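Local coordinates for protein serine protease inhibitor 4, isoform B (Drosophila melanogaster, PDB 4P0F) that probably inhibits serine proteases, and perhaps cysteine proteases too, as a member of the serpin family, captured here in its cleaved form, at residues 200-205 against 324-329. Numbering follows the deposited sequence.
Sequences PMMSLK and VNEEGT
The backbones come nearest at Met-202 and Glu-326, whose CA atoms are 6.9 Å apart, with no hydrogen bond between them. In this cleaved serpin, strand segment 200-205 passes the tight turn of the beta hairpin formed by strands 311-324 and 328-341; the latter, as in cleaved serpins generally, includes the reactive-centre loop inserted into the central sheet, between 311-324 and 161-174. The turn is closed by the backbone bond Asn-325 N to Gly-328 O and by Asn-325 OD1, which accepts from Glu-327 N, above the carbonyl plane, in an Asx turn, and from Gly-328 N, nearly in line with the side-chain C=O, in the wider Asx motif. Met-202 lies against the flank of this turn, its SD 3.3 Å from Asn-325 C and 3.4 Å from Glu-326 N. A bend at chi3 (-66°) carries Met-202 CE to 4.2 Å from Val-324 CG1. The bend of Glu-326 at chi2 (87°) swings its CD to 3.7 Å from Met-202 SD, while OE2 bonds Thr-184 and salt-bridges Arg-273. With an alanine in place of Glu-326, Arg-273 and Thr-184 would probably lose their carboxylate partner, uncovering one flank of the thioether. Met-202 CE lies 3.7 Å from Asn-325 O, which is hydrogen-bonded to Trp-175 NE1.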
ATOM      1  N   PRO A 200     -12.475  15.619 -16.247  1.00 23.73           N
ATOM      2  CA  PRO A 200     -11.853  16.860 -15.773  1.00 20.22           C
ATOM      3  C   PRO A 200     -10.340  16.786 -15.760  1.00 18.77           C
ATOM      4  O   PRO A 200      -9.773  15.890 -15.124  1.00 20.85           O
ATOM      5  CB  PRO A 200     -12.402  17.011 -14.354  1.00 20.48           C
ATOM      6  CG  PRO A 200     -12.781  15.624 -13.946  1.00 31.26           C
ATOM      7  CD  PRO A 200     -13.272  14.967 -15.194  1.00 28.31           C
ATOM      8  N   MET A 201      -9.707  17.708 -16.485  1.00 21.17           N
ATOM      9  CA  MET A 201      -8.254  17.799 -16.572  1.00 25.37           C
ATOM     10  C   MET A 201      -7.765  19.082 -15.928  1.00 20.01           C
ATOM     11  O   MET A 201      -8.154  20.181 -16.333  1.00 22.29           O
ATOM     12  CB  MET A 201      -7.781  17.760 -18.029  1.00 23.75           C
ATOM     13  CG  MET A 201      -7.997  16.444 -18.692  1.00 25.50           C
ATOM     14  SD  MET A 201      -6.807  15.233 -18.088  1.00 30.68           S
ATOM     15  CE  MET A 201      -7.159  13.896 -19.222  1.00 68.92           C
ATOM     16  N   MET A 202      -6.905  18.929 -14.932  1.00 18.67           N
ATOM     17  CA  MET A 202      -6.302  20.048 -14.235  1.00 18.99           C
ATOM     18  C   MET A 202      -5.064  20.475 -14.991  1.00 20.88           C
ATOM     19  O   MET A 202      -4.314  19.627 -15.468  1.00 20.28           O
ATOM     20  CB  MET A 202      -5.956  19.649 -12.803  1.00 19.83           C
ATOM     21  CG  MET A 202      -7.086  18.903 -12.126  1.00 18.74           C
ATOM     22  SD  MET A 202      -6.794  18.500 -10.404  1.00 18.88           S
ATOM     23  CE  MET A 202      -5.434  17.335 -10.513  1.00 18.14           C
ATOM     24  N   SER A 203      -4.849  21.783 -15.080  1.00 19.14           N
ATOM     25  CA  SER A 203      -3.750  22.353 -15.861  1.00 18.27           C
ATOM     26  C   SER A 203      -2.862  23.240 -15.007  1.00 23.28           C
ATOM     27  O   SER A 203      -3.358  24.105 -14.287  1.00 24.03           O
ATOM     28  CB  SER A 203      -4.277  23.203 -17.036  1.00 30.07           C
ATOM     29  OG  SER A 203      -4.945  22.425 -18.010  1.00 40.90           O
ATOM     30  N   LEU A 204      -1.552  23.091 -15.158  1.00 21.80           N
ATOM     31  CA  LEU A 204      -0.621  23.893 -14.386  1.00 24.87           C
ATOM     32  C   LEU A 204       0.723  23.982 -15.089  1.00 27.51           C
ATOM     33  O   LEU A 204       1.227  22.980 -15.586  1.00 34.53           O
ATOM     34  CB  LEU A 204      -0.476  23.278 -12.993  1.00 21.34           C
ATOM     35  CG  LEU A 204       0.411  23.916 -11.933  1.00 26.92           C
ATOM     36  CD1 LEU A 204      -0.059  25.310 -11.587  1.00 30.43           C
ATOM     37  CD2 LEU A 204       0.408  23.018 -10.706  1.00 27.03           C
ATOM     38  N   LYS A 205       1.283  25.191 -15.147  1.00 25.57           N
ATOM     39  CA  LYS A 205       2.652  25.385 -15.617  1.00 27.46           C
ATOM     40  C   LYS A 205       3.544  25.769 -14.445  1.00 36.82           C
ATOM     41  O   LYS A 205       3.317  26.782 -13.784  1.00 32.14           O
ATOM     42  CB  LYS A 205       2.718  26.450 -16.711  1.00 32.95           C
ATOM     43  CG  LYS A 205       1.910  26.094 -17.942  1.00 39.38           C
ATOM     44  CD  LYS A 205       2.053  27.146 -19.035  1.00 51.79           C
ATOM     45  CE  LYS A 205       1.176  26.827 -20.234  1.00 65.48           C
ATOM     46  NZ  LYS A 205      -0.269  27.034 -19.940  1.00 75.73           N
ATOM     47  N   VAL A 324      -7.278  12.595  -6.036  1.00 16.97           N
ATOM     48  CA  VAL A 324      -6.325  13.581  -6.509  1.00 15.80           C
ATOM     49  C   VAL A 324      -7.102  14.754  -7.110  1.00 18.76           C
ATOM     50  O   VAL A 324      -7.887  14.559  -8.032  1.00 19.68           O
ATOM     51  CB  VAL A 324      -5.390  12.979  -7.568  1.00 17.42           C
ATOM     52  CG1 VAL A 324      -4.433  14.041  -8.137  1.00 20.22           C
ATOM     53  CG2 VAL A 324      -4.618  11.819  -6.974  1.00 18.15           C
ATOM     54  N   ASN A 325      -6.895  15.954  -6.577  1.00 19.99           N
ATOM     55  CA  ASN A 325      -7.597  17.140  -7.076  1.00 20.51           C
ATOM     56  C   ASN A 325      -6.706  18.372  -7.060  1.00 19.42           C
ATOM     57  O   ASN A 325      -5.487  18.268  -6.943  1.00 18.39           O
ATOM     58  CB  ASN A 325      -8.881  17.382  -6.270  1.00 22.82           C
ATOM     59  CG  ASN A 325      -8.624  17.765  -4.822  1.00 25.11           C
ATOM     60  OD1 ASN A 325      -7.494  18.009  -4.411  1.00 21.24           O
ATOM     61  ND2 ASN A 325      -9.697  17.817  -4.032  1.00 30.36           N
ATOM     62  N   GLU A 326      -7.310  19.546  -7.200  1.00 18.96           N
ATOM     63  CA  GLU A 326      -6.531  20.746  -7.417  1.00 19.48           C
ATOM     64  C   GLU A 326      -5.722  21.151  -6.193  1.00 20.17           C
ATOM     65  O   GLU A 326      -4.698  21.824  -6.322  1.00 20.39           O
ATOM     66  CB  GLU A 326      -7.453  21.897  -7.834  1.00 20.79           C
ATOM     67  CG  GLU A 326      -8.042  21.769  -9.240  1.00 20.39           C
ATOM     68  CD  GLU A 326      -9.336  20.957  -9.300  1.00 22.15           C
ATOM     69  OE1 GLU A 326      -9.698  20.293  -8.306  1.00 23.61           O
ATOM     70  OE2 GLU A 326      -9.997  21.008 -10.362  1.00 25.61           O
ATOM     71  N   GLU A 327      -6.194  20.761  -5.011  1.00 21.03           N
ATOM     72  CA  GLU A 327      -5.560  21.160  -3.758  1.00 21.80           C
ATOM     73  C   GLU A 327      -4.434  20.215  -3.329  1.00 20.76           C
ATOM     74  O   GLU A 327      -3.482  20.632  -2.677  1.00 22.20           O
ATOM     75  CB  GLU A 327      -6.604  21.236  -2.630  1.00 25.82           C
ATOM     76  CG  GLU A 327      -7.566  22.410  -2.742  1.00 30.63           C
ATOM     77  CD  GLU A 327      -8.513  22.323  -3.935  1.00 64.43           C
ATOM     78  OE1 GLU A 327      -9.028  21.219  -4.218  1.00 51.40           O
ATOM     79  OE2 GLU A 327      -8.747  23.368  -4.587  1.00 62.55           O
ATOM     80  N   GLY A 328      -4.569  18.937  -3.663  1.00 19.28           N
ATOM     81  CA  GLY A 328      -3.609  17.945  -3.221  1.00 18.40           C
ATOM     82  C   GLY A 328      -4.114  16.534  -3.408  1.00 18.69           C
ATOM     83  O   GLY A 328      -4.809  16.228  -4.375  1.00 18.52           O
ATOM     84  N   THR A 329      -3.773  15.679  -2.452  1.00 18.42           N
ATOM     85  CA  THR A 329      -4.096  14.267  -2.512  1.00 19.96           C
ATOM     86  C   THR A 329      -4.476  13.783  -1.128  1.00 19.62           C
ATOM     87  O   THR A 329      -3.876  14.196  -0.136  1.00 19.14           O
ATOM     88  CB  THR A 329      -2.900  13.440  -3.029  1.00 19.78           C
ATOM     89  OG1 THR A 329      -2.575  13.878  -4.348  1.00 19.46           O
ATOM     90  CG2 THR A 329      -3.219  11.944  -3.048  1.00 17.27           C
TER